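Local atomic coordinates of endo-beta-1,4-mannanase (PDB entry 4CD8), a protein that hydrolyses internal beta-1,4-mannosidic linkages in mannan-type polysaccharides, as an endo-acting glycoside hydrolase of family GH113. Residues A[177-182]-A[189-194]; A[133-138]-A[167-172]; A[122-127]-A[159-164]. All coordinates share one frame; numbering follows the deposited sequence.

Contact 1. Residues A[177-182]-A[189-194]; sequences VTYNCN and VRFWDA
Two groups grip the hydroxyl of Tyr179, the carboxylate OE2 of Glu156 and the backbone N of Met152, and they anchor the far end of a ring on which Phe191 and Trp192 close from different directions. Phe191 comes over a face: its edge is turned to the tyrosine in an edge-to-face pair with planes at 60°, and Phe191 CE1 lies 4.0 Å from Tyr179 CG. Trp192 meets the rim instead, Trp192 CZ3 approaching Tyr179 CD2 to 3.8 Å close to the plane of the tyrosine ring. The same indole edge reaches the backbone, with Trp192 CZ3 only 3.2 Å from Tyr179 O, an oxygen that has a hydrogen-bond partner in Ser199 OG. Cys181 SG joins that edge, 3.7 Å from Trp192 CZ2, in a sulfur-aromatic contact. Val189 fills in with both branches: CG2 touches Cys181 CB at 4.0 Å, while CG1, anti to its own backbone N (chi1 167°), is laid over the indole face. Trp192 NE1 is satisfied by Glu186 O.

In this TIM barrel the strand 176-182 turns Tyr179 and Cys181 outward, and the loop carrying 189-194, with a short 3-10 turn, packs there where no regular helix links the strand to 197-201. Replacing Trp192 by an alanine would probably open a gap beside Cys181 SG and Tyr179 CD2 and leave Glu186 O without its indole donor. Across the segments the grip is thus aromatic and apolar, and the polar atoms at its margins are paired with neighbouring parts of the chain, which suits a buried seam.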
loop_
_atom_site.group_PDB
_atom_site.type_symbol
_atom_site.label_atom_id
_atom_site.label_comp_id
_atom_site.label_asym_id
_atom_site.label_seq_id
_atom_site.Cartn_x
_atom_site.Cartn_y
_atom_site.Cartn_z
ATOM N N VAL A 177 -2.911 -11.226 -6.619
ATOM C CA VAL A 177 -1.657 -10.517 -6.760
ATOM C C VAL A 177 -1.934 -9.167 -7.382
ATOM O O VAL A 177 -2.629 -9.052 -8.376
ATOM C CB VAL A 177 -0.582 -11.279 -7.588
ATOM C CG1 VAL A 177 0.651 -10.407 -7.805
ATOM C CG2 VAL A 177 -0.189 -12.548 -6.860
ATOM N N THR A 178 -1.422 -8.116 -6.745
ATOM C CA THR A 178 -1.454 -6.797 -7.336
ATOM C C THR A 178 -0.043 -6.214 -7.370
ATOM O O THR A 178 0.821 -6.703 -6.630
ATOM C CB THR A 178 -2.402 -5.856 -6.557
ATOM O OG1 THR A 178 -2.642 -4.685 -7.338
ATOM C CG2 THR A 178 -1.821 -5.466 -5.158
ATOM N N TYR A 179 0.152 -5.235 -8.258
ATOM C CA TYR A 179 1.316 -4.315 -8.202
ATOM C C TYR A 179 0.699 -2.945 -8.004
ATOM O O TYR A 179 -0.254 -2.583 -8.680
ATOM C CB TYR A 179 2.087 -4.340 -9.539
ATOM C CG TYR A 179 3.123 -3.254 -9.582
ATOM C CD1 TYR A 179 4.254 -3.374 -8.792
ATOM C CD2 TYR A 179 2.973 -2.146 -10.357
ATOM C CE1 TYR A 179 5.201 -2.365 -8.771
ATOM C CE2 TYR A 179 3.921 -1.132 -10.354
ATOM C CZ TYR A 179 5.016 -1.261 -9.547
ATOM O OH TYR A 179 5.911 -0.253 -9.547
ATOM N N ASN A 180 1.292 -2.169 -7.095
ATOM C CA ASN A 180 0.848 -0.834 -6.710
ATOM C C ASN A 180 1.751 0.176 -7.366
ATOM O O ASN A 180 2.902 0.363 -6.918
ATOM C CB ASN A 180 0.903 -0.837 -5.164
ATOM C CG ASN A 180 0.769 0.504 -4.458
ATOM O OD1 ASN A 180 0.883 0.468 -3.240
ATOM N ND2 ASN A 180 0.468 1.608 -5.128
ATOM N N CYS A 181 1.289 0.835 -8.425
ATOM C CA CYS A 181 2.097 1.877 -9.066
ATOM C C CYS A 181 1.878 3.215 -8.372
ATOM O O CYS A 181 0.949 3.379 -7.603
ATOM C CB CYS A 181 1.817 2.003 -10.568
ATOM S SG CYS A 181 0.189 2.616 -10.948
ATOM N N ASN A 182 2.746 4.161 -8.669
ATOM C CA ASN A 182 2.494 5.525 -8.185
ATOM C C ASN A 182 1.339 6.218 -8.920
ATOM O O ASN A 182 1.035 5.898 -10.055
ATOM C CB ASN A 182 3.748 6.325 -8.357
ATOM C CG ASN A 182 3.787 7.546 -7.462
ATOM O OD1 ASN A 182 3.163 7.573 -6.412
ATOM N ND2 ASN A 182 4.534 8.536 -7.882
ATOM N N VAL A 189 2.417 1.564 -16.910
ATOM C CA VAL A 189 2.923 0.253 -16.567
ATOM C C VAL A 189 2.537 -0.730 -17.689
ATOM O O VAL A 189 1.390 -0.723 -18.174
ATOM C CB VAL A 189 2.327 -0.216 -15.242
ATOM C CG1 VAL A 189 2.578 -1.718 -14.984
ATOM C CG2 VAL A 189 2.909 0.599 -14.107
ATOM N N ARG A 190 3.500 -1.547 -18.101
ATOM C CA ARG A 190 3.321 -2.416 -19.246
ATOM C C ARG A 190 3.135 -3.889 -18.908
ATOM O O ARG A 190 3.011 -4.700 -19.838
ATOM C CB ARG A 190 4.499 -2.240 -20.213
ATOM C CG ARG A 190 4.711 -0.831 -20.730
ATOM C CD ARG A 190 3.549 -0.285 -21.517
ATOM N NE ARG A 190 3.302 -1.055 -22.745
ATOM C CZ ARG A 190 3.876 -0.769 -23.913
ATOM N NH1 ARG A 190 4.743 0.245 -24.009
ATOM N NH2 ARG A 190 3.589 -1.496 -25.008
ATOM N N PHE A 191 3.081 -4.233 -17.624
ATOM C CA PHE A 191 2.944 -5.628 -17.204
ATOM C C PHE A 191 1.670 -5.887 -16.376
ATOM O O PHE A 191 1.616 -6.852 -15.627
ATOM C CB PHE A 191 4.222 -6.105 -16.506
ATOM C CG PHE A 191 4.647 -5.235 -15.344
ATOM C CD1 PHE A 191 4.111 -5.440 -14.085
ATOM C CD2 PHE A 191 5.630 -4.265 -15.510
ATOM C CE1 PHE A 191 4.509 -4.682 -12.995
ATOM C CE2 PHE A 191 6.049 -3.475 -14.405
ATOM C CZ PHE A 191 5.467 -3.678 -13.169
ATOM N N TRP A 192 0.621 -5.066 -16.558
ATOM C CA TRP A 192 -0.617 -5.285 -15.818
ATOM C C TRP A 192 -1.250 -6.655 -16.119
ATOM O O TRP A 192 -1.937 -7.201 -15.282
ATOM C CB TRP A 192 -1.671 -4.208 -16.083
ATOM C CG TRP A 192 -1.377 -2.823 -15.543
ATOM C CD1 TRP A 192 -1.416 -1.685 -16.246
ATOM C CD2 TRP A 192 -1.037 -2.446 -14.168
ATOM N NE1 TRP A 192 -1.147 -0.598 -15.412
ATOM C CE2 TRP A 192 -0.933 -1.048 -14.145
ATOM C CE3 TRP A 192 -0.900 -3.152 -12.981
ATOM C CZ2 TRP A 192 -0.609 -0.349 -12.985
ATOM C CZ3 TRP A 192 -0.553 -2.473 -11.829
ATOM C CH2 TRP A 192 -0.416 -1.073 -11.840
ATOM N N ASP A 193 -1.019 -7.181 -17.318
ATOM C CA ASP A 193 -1.517 -8.522 -17.605
ATOM C C ASP A 193 -0.973 -9.621 -16.686
ATOM O O ASP A 193 -1.583 -10.682 -16.549
ATOM C CB ASP A 193 -1.217 -8.874 -19.063
ATOM C CG ASP A 193 0.266 -8.878 -19.360
ATOM O OD1 ASP A 193 0.864 -7.789 -19.397
ATOM O OD2 ASP A 193 0.878 -9.934 -19.506
ATOM N N ALA A 194 0.144 -9.379 -16.010
ATOM C CA ALA A 194 0.753 -10.354 -15.145
ATOM C C ALA A 194 0.194 -10.339 -13.747
ATOM O O ALA A 194 0.537 -11.183 -12.963
ATOM C CB ALA A 194 2.277 -10.177 -15.119
#

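Contact 2. Residues A[133-138]-A[167-172]; sequences HYAHVA and ARVRTE
Glu172 and Ala135 meet through their beta carbons, Ala135 CB lying 3.9 Å from Glu172 CB. The alanine methyl is also 3.9 Å from Val169 CG1, one turn back along the second helix, so it is lodged between a branched apolar side chain and the base of an acidic one. Its smallness suits the place: the backbones come close here, with the CA atoms of His136 and Glu172 only 5.0 Å apart. The helix axes approach to 8.4 Å and run in nearly the same direction, at 30°. This is how neighbouring helices of a TIM barrel lie: helix 120-140 and helix 159-172 stand side by side outside the sheet, with strand 145-150 between them in the chain, and Phe146 of that strand is touched by both Ala135 and Val169.

Beyond its beta carbon Glu172 bends at chi2 (-71°), which swings the carboxylate along the flank of the first helix towards His136. Glu172 OE1 stands 3.7 Å from His136 ND1 and equally far from His136 CB, and the carboxylate and imidazole planes are 80° apart. At this distance, and oblique to the ring, it is a near approach rather than a hydrogen bond, though the negative charge is likely to make a protonated histidine somewhat easier to form. Both groups are partly exposed, fitting for polar residues at the margin of an apolar core, and nearby Arg168 reaches back to Asp129 of the first helix in a salt bridge.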
loop_
_atom_site.group_PDB
_atom_site.type_symbol
_atom_site.label_atom_id
_atom_site.label_comp_id
_atom_site.label_asym_id
_atom_site.label_seq_id
_atom_site.Cartn_x
_atom_site.Cartn_y
_atom_site.Cartn_z
ATOM N N HIS A 133 10.144 -14.824 -0.683
ATOM C CA HIS A 133 10.103 -15.172 0.732
ATOM C C HIS A 133 8.775 -14.762 1.346
ATOM O O HIS A 133 8.156 -15.545 2.065
ATOM C CB HIS A 133 11.249 -14.509 1.518
ATOM C CG HIS A 133 11.136 -14.703 2.992
ATOM N ND1 HIS A 133 11.574 -15.841 3.626
ATOM C CD2 HIS A 133 10.576 -13.929 3.955
ATOM C CE1 HIS A 133 11.303 -15.757 4.916
ATOM N NE2 HIS A 133 10.700 -14.605 5.144
ATOM N N TYR A 134 8.350 -13.513 1.093
ATOM C CA TYR A 134 7.125 -13.037 1.700
ATOM C C TYR A 134 5.866 -13.548 1.032
ATOM O O TYR A 134 4.880 -13.686 1.720
ATOM C CB TYR A 134 7.130 -11.521 1.907
ATOM C CG TYR A 134 8.153 -11.117 2.968
ATOM C CD1 TYR A 134 7.998 -11.488 4.286
ATOM C CD2 TYR A 134 9.292 -10.405 2.609
ATOM C CE1 TYR A 134 8.927 -11.126 5.263
ATOM C CE2 TYR A 134 10.206 -10.031 3.571
ATOM C CZ TYR A 134 10.033 -10.427 4.883
ATOM O OH TYR A 134 10.960 -10.067 5.822
ATOM N N ALA A 135 5.973 -13.937 -0.236
ATOM C CA ALA A 135 4.834 -14.559 -0.924
ATOM C C ALA A 135 4.532 -15.907 -0.270
ATOM O O ALA A 135 3.365 -16.246 -0.049
ATOM C CB ALA A 135 5.130 -14.752 -2.416
ATOM N N HIS A 136 5.604 -16.609 0.109
ATOM C CA HIS A 136 5.493 -17.890 0.805
ATOM C C HIS A 136 4.881 -17.718 2.186
ATOM O O HIS A 136 4.022 -18.468 2.583
ATOM C CB HIS A 136 6.878 -18.570 0.875
ATOM C CG HIS A 136 6.915 -19.827 1.682
ATOM N ND1 HIS A 136 6.270 -20.970 1.282
ATOM C CD2 HIS A 136 7.575 -20.143 2.827
ATOM C CE1 HIS A 136 6.504 -21.937 2.155
ATOM N NE2 HIS A 136 7.303 -21.465 3.099
ATOM N N VAL A 137 5.308 -16.666 2.904
ATOM C CA VAL A 137 4.698 -16.317 4.183
ATOM C C VAL A 137 3.206 -15.979 4.013
ATOM O O VAL A 137 2.376 -16.446 4.790
ATOM C CB VAL A 137 5.431 -15.135 4.871
ATOM C CG1 VAL A 137 4.630 -14.621 6.049
ATOM C CG2 VAL A 137 6.863 -15.531 5.301
ATOM N N ALA A 138 2.885 -15.232 2.948
ATOM C CA ALA A 138 1.494 -14.906 2.622
ATOM C C ALA A 138 0.641 -16.166 2.414
ATOM O O ALA A 138 -0.473 -16.237 2.902
ATOM C CB ALA A 138 1.407 -13.996 1.413
ATOM N N ALA A 167 6.341 -14.170 -11.808
ATOM C CA ALA A 167 6.215 -15.594 -12.046
ATOM C C ALA A 167 6.700 -16.370 -10.831
ATOM O O ALA A 167 6.122 -17.347 -10.423
ATOM C CB ALA A 167 6.999 -15.978 -13.282
ATOM N N ARG A 168 7.779 -15.913 -10.223
ATOM C CA ARG A 168 8.287 -16.617 -9.050
ATOM C C ARG A 168 7.314 -16.489 -7.880
ATOM O O ARG A 168 7.066 -17.451 -7.165
ATOM C CB ARG A 168 9.663 -16.094 -8.674
ATOM C CG ARG A 168 10.262 -16.775 -7.465
ATOM C CD ARG A 168 11.674 -16.257 -7.311
ATOM N NE ARG A 168 12.332 -16.819 -6.165
ATOM C CZ ARG A 168 13.503 -16.378 -5.650
ATOM N NH1 ARG A 168 14.111 -15.364 -6.180
ATOM N NH2 ARG A 168 14.028 -16.997 -4.545
ATOM N N VAL A 169 6.774 -15.289 -7.656
ATOM C CA VAL A 169 5.728 -15.140 -6.678
ATOM C C VAL A 169 4.544 -16.107 -6.891
ATOM O O VAL A 169 4.049 -16.701 -5.948
ATOM C CB VAL A 169 5.197 -13.672 -6.658
ATOM C CG1 VAL A 169 3.869 -13.534 -5.935
ATOM C CG2 VAL A 169 6.217 -12.744 -6.006
ATOM N N ARG A 170 4.159 -16.311 -8.140
ATOM C CA ARG A 170 3.052 -17.223 -8.426
ATOM C C ARG A 170 3.385 -18.661 -8.030
ATOM O O ARG A 170 2.484 -19.426 -7.688
ATOM C CB ARG A 170 2.714 -17.164 -9.890
ATOM C CG ARG A 170 2.129 -15.864 -10.394
ATOM C CD ARG A 170 0.753 -15.540 -9.869
ATOM N NE ARG A 170 0.132 -14.509 -10.696
ATOM C CZ ARG A 170 -1.041 -13.937 -10.448
ATOM N NH1 ARG A 170 -1.754 -14.299 -9.403
ATOM N NH2 ARG A 170 -1.507 -13.017 -11.284
ATOM N N THR A 171 4.664 -19.030 -8.052
ATOM C CA THR A 171 5.056 -20.395 -7.614
ATOM C C THR A 171 4.832 -20.608 -6.117
ATOM O O THR A 171 4.656 -21.762 -5.658
ATOM C CB THR A 171 6.508 -20.803 -8.016
ATOM O OG1 THR A 171 7.491 -20.115 -7.216
ATOM C CG2 THR A 171 6.781 -20.547 -9.480
ATOM N N GLU A 172 4.888 -19.485 -5.371
ATOM C CA GLU A 172 4.885 -19.486 -3.908
ATOM C C GLU A 172 3.556 -19.108 -3.297
ATOM O O GLU A 172 3.374 -19.232 -2.086
ATOM C CB GLU A 172 5.937 -18.480 -3.393
ATOM C CG GLU A 172 7.366 -18.783 -3.803
ATOM C CD GLU A 172 7.977 -19.989 -3.107
ATOM O OE1 GLU A 172 7.358 -20.556 -2.192
ATOM O OE2 GLU A 172 9.115 -20.394 -3.489
#

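Contact 3. Residues A[122-127]-A[159-164]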
loop_
_atom_site.group_PDB
_atom_site.type_symbol
_atom_site.label_atom_id
_atom_site.label_comp_id
_atom_site.label_asym_id
_atom_site.label_seq_id
_atom_site.Cartn_x
_atom_site.Cartn_y
_atom_site.Cartn_z
ATOM N N ALA A 122 21.084 -7.513 -10.623
ATOM C CA ALA A 122 21.400 -7.854 -9.259
ATOM C C ALA A 122 20.325 -7.379 -8.273
ATOM O O ALA A 122 19.982 -8.088 -7.325
ATOM C CB ALA A 122 22.737 -7.294 -8.879
ATOM N N TRP A 123 19.816 -6.162 -8.479
ATOM C CA TRP A 123 18.777 -5.650 -7.598
ATOM C C TRP A 123 17.523 -6.513 -7.701
ATOM O O TRP A 123 16.946 -6.876 -6.685
ATOM C CB TRP A 123 18.443 -4.194 -7.892
ATOM C CG TRP A 123 17.359 -3.691 -6.994
ATOM C CD1 TRP A 123 17.493 -3.260 -5.687
ATOM C CD2 TRP A 123 15.948 -3.721 -7.260
ATOM N NE1 TRP A 123 16.254 -2.969 -5.161
ATOM C CE2 TRP A 123 15.296 -3.229 -6.116
ATOM C CE3 TRP A 123 15.175 -4.088 -8.383
ATOM C CZ2 TRP A 123 13.920 -3.123 -6.033
ATOM C CZ3 TRP A 123 13.782 -3.945 -8.311
ATOM C CH2 TRP A 123 13.179 -3.469 -7.146
ATOM N N PHE A 124 17.141 -6.865 -8.935
ATOM C CA PHE A 124 15.983 -7.711 -9.080
ATOM C C PHE A 124 16.189 -9.093 -8.450
ATOM O O PHE A 124 15.223 -9.704 -7.975
ATOM C CB PHE A 124 15.578 -7.838 -10.540
ATOM C CG PHE A 124 14.550 -6.845 -10.977
ATOM C CD1 PHE A 124 13.199 -7.065 -10.738
ATOM C CD2 PHE A 124 14.915 -5.695 -11.629
ATOM C CE1 PHE A 124 12.260 -6.147 -11.129
ATOM C CE2 PHE A 124 13.963 -4.773 -12.029
ATOM C CZ PHE A 124 12.637 -5.010 -11.791
ATOM N N GLY A 125 17.432 -9.586 -8.437
ATOM C CA GLY A 125 17.715 -10.831 -7.729
ATOM C C GLY A 125 17.425 -10.697 -6.246
ATOM O O GLY A 125 16.779 -11.519 -5.641
ATOM N N SER A 126 17.931 -9.616 -5.650
ATOM C CA SER A 126 17.691 -9.385 -4.231
ATOM C C SER A 126 16.204 -9.185 -3.951
ATOM O O SER A 126 15.679 -9.709 -2.982
ATOM C CB SER A 126 18.396 -8.121 -3.780
ATOM O OG SER A 126 19.791 -8.222 -3.929
ATOM N N TYR A 127 15.561 -8.404 -4.812
ATOM C CA TYR A 127 14.135 -8.081 -4.658
ATOM C C TYR A 127 13.225 -9.311 -4.864
ATOM O O TYR A 127 12.313 -9.545 -4.102
ATOM C CB TYR A 127 13.763 -7.013 -5.637
ATOM C CG TYR A 127 12.395 -6.464 -5.413
ATOM C CD1 TYR A 127 12.136 -5.562 -4.390
ATOM C CD2 TYR A 127 11.351 -6.795 -6.232
ATOM C CE1 TYR A 127 10.883 -5.050 -4.179
ATOM C CE2 TYR A 127 10.088 -6.279 -6.040
ATOM C CZ TYR A 127 9.833 -5.408 -5.020
ATOM O OH TYR A 127 8.574 -4.889 -4.848
ATOM N N GLU A 159 10.683 -4.660 -17.797
ATOM C CA GLU A 159 9.465 -5.445 -17.870
ATOM C C GLU A 159 9.732 -6.950 -17.701
ATOM O O GLU A 159 9.056 -7.626 -16.938
ATOM C CB GLU A 159 8.771 -5.171 -19.213
ATOM C CG GLU A 159 7.340 -5.664 -19.297
ATOM C CD GLU A 159 6.818 -5.664 -20.716
ATOM O OE1 GLU A 159 7.319 -4.879 -21.552
ATOM O OE2 GLU A 159 5.925 -6.482 -20.988
ATOM N N ALA A 160 10.710 -7.456 -18.430
ATOM C CA ALA A 160 11.062 -8.870 -18.344
ATOM C C ALA A 160 11.485 -9.224 -16.925
ATOM O O ALA A 160 11.129 -10.256 -16.405
ATOM C CB ALA A 160 12.148 -9.201 -19.354
ATOM N N MET A 161 12.220 -8.330 -16.258
ATOM C CA MET A 161 12.601 -8.620 -14.907
ATOM C C MET A 161 11.403 -8.634 -13.961
ATOM O O MET A 161 11.354 -9.465 -13.050
ATOM C CB MET A 161 13.695 -7.660 -14.401
ATOM C CG MET A 161 15.033 -7.865 -15.128
ATOM S SD MET A 161 16.249 -6.647 -14.623
ATOM C CE MET A 161 17.604 -7.145 -15.710
ATOM N N TRP A 162 10.439 -7.728 -14.167
ATOM C CA TRP A 162 9.217 -7.743 -13.346
ATOM C C TRP A 162 8.410 -9.025 -13.579
ATOM O O TRP A 162 7.867 -9.619 -12.647
ATOM C CB TRP A 162 8.317 -6.541 -13.628
ATOM C CG TRP A 162 8.650 -5.392 -12.743
ATOM C CD1 TRP A 162 9.273 -4.257 -13.110
ATOM C CD2 TRP A 162 8.377 -5.305 -11.366
ATOM N NE1 TRP A 162 9.409 -3.436 -12.034
ATOM C CE2 TRP A 162 8.893 -4.051 -10.931
ATOM C CE3 TRP A 162 7.788 -6.143 -10.443
ATOM C CZ2 TRP A 162 8.808 -3.629 -9.598
ATOM C CZ3 TRP A 162 7.721 -5.735 -9.116
ATOM C CH2 TRP A 162 8.255 -4.486 -8.706
ATOM N N ARG A 163 8.359 -9.443 -14.828
ATOM C CA ARG A 163 7.602 -10.685 -15.154
ATOM C C ARG A 163 8.261 -11.923 -14.528
ATOM O O ARG A 163 7.550 -12.787 -13.995
ATOM C CB ARG A 163 7.463 -10.815 -16.639
ATOM C CG ARG A 163 6.531 -9.773 -17.234
ATOM C CD ARG A 163 6.397 -9.963 -18.738
ATOM N NE ARG A 163 5.578 -8.928 -19.361
ATOM C CZ ARG A 163 4.256 -8.905 -19.359
ATOM N NH1 ARG A 163 3.577 -9.881 -18.764
ATOM N NH2 ARG A 163 3.617 -7.896 -19.967
ATOM N N GLU A 164 9.599 -11.975 -14.518
ATOM C CA GLU A 164 10.315 -13.020 -13.745
ATOM C C GLU A 164 9.946 -12.990 -12.265
ATOM O O GLU A 164 9.688 -14.025 -11.644
ATOM C CB GLU A 164 11.840 -12.921 -13.878
ATOM C CG GLU A 164 12.322 -13.104 -15.308
ATOM C CD GLU A 164 13.808 -12.890 -15.472
ATOM O OE1 GLU A 164 14.472 -12.205 -14.648
ATOM O OE2 GLU A 164 14.326 -13.441 -16.432
#
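Met161 sends its side chain across the ring of Phe124, beginning at the beta carbon. Met161 CB sits 3.5 Å from the centroid of that ring and almost straight above it, a CH-pi contact over the middle of the face; Trp123 CZ3 covers the opposite face. Next, Met161 CG passes 4.1 Å from Phe124 CD2 as the chain heads outward, set anti to the carbonyl carbon (chi1 -68°) and extended thereafter. Met161 SD then comes to 3.4 Å from the same Phe124 CD2, an oblique Met-aromatic contact, before CE leads off from the phenyl group. An unbranched thioether suits this path: its CB lies over the ring and its polarisable sulfur meets the rim as the chain leaves.

The two helices are neighbours on the outside of the TIM barrel, with strand 145-150 between them in the chain, and they run almost parallel, at 19°, with their axes 10.5 Å apart. An axis spacing of this size leaves room for large aromatic side chains between the helices. The edge of Phe124 points at the face of Trp162 in a T-shaped pair with planes 87° apart, Phe124 CZ lying 3.6 Å from Trp162 NE1. At the other end of the indole, Trp162 CH2 meets Tyr127 CE2 at 3.7 Å, an oblique encounter that completes a three-ring cluster. Tyrosine fits here because its buried hydroxyl is hydrogen-bonded to Val148 O of the barrel strand, so the ring bridges the interhelical layer and the sheet.

The three contacts form one patch of the TIM-barrel wall, with centres 14 to 16 Å apart. Contacts 2 and 3 share helix 120-140 and helix 159-172, their segments alternating along the chain: contact 3 joins the early turns and contact 2 the later ones. Contact 1 follows in series, on strand 176-182 and its loop. Helix 159-172 ties the patch together: the Phe191 ring of contact 1 stacks on Trp162 of contact 3, Asp193 OD2 forms a salt bridge with Arg163 NH1, and Arg170 reaches Ala194 O. Helices and loop are thus joined round one part of the barrel, the side chains of Cys181 and Tyr127 each about 11 Å from the bound inhibitor.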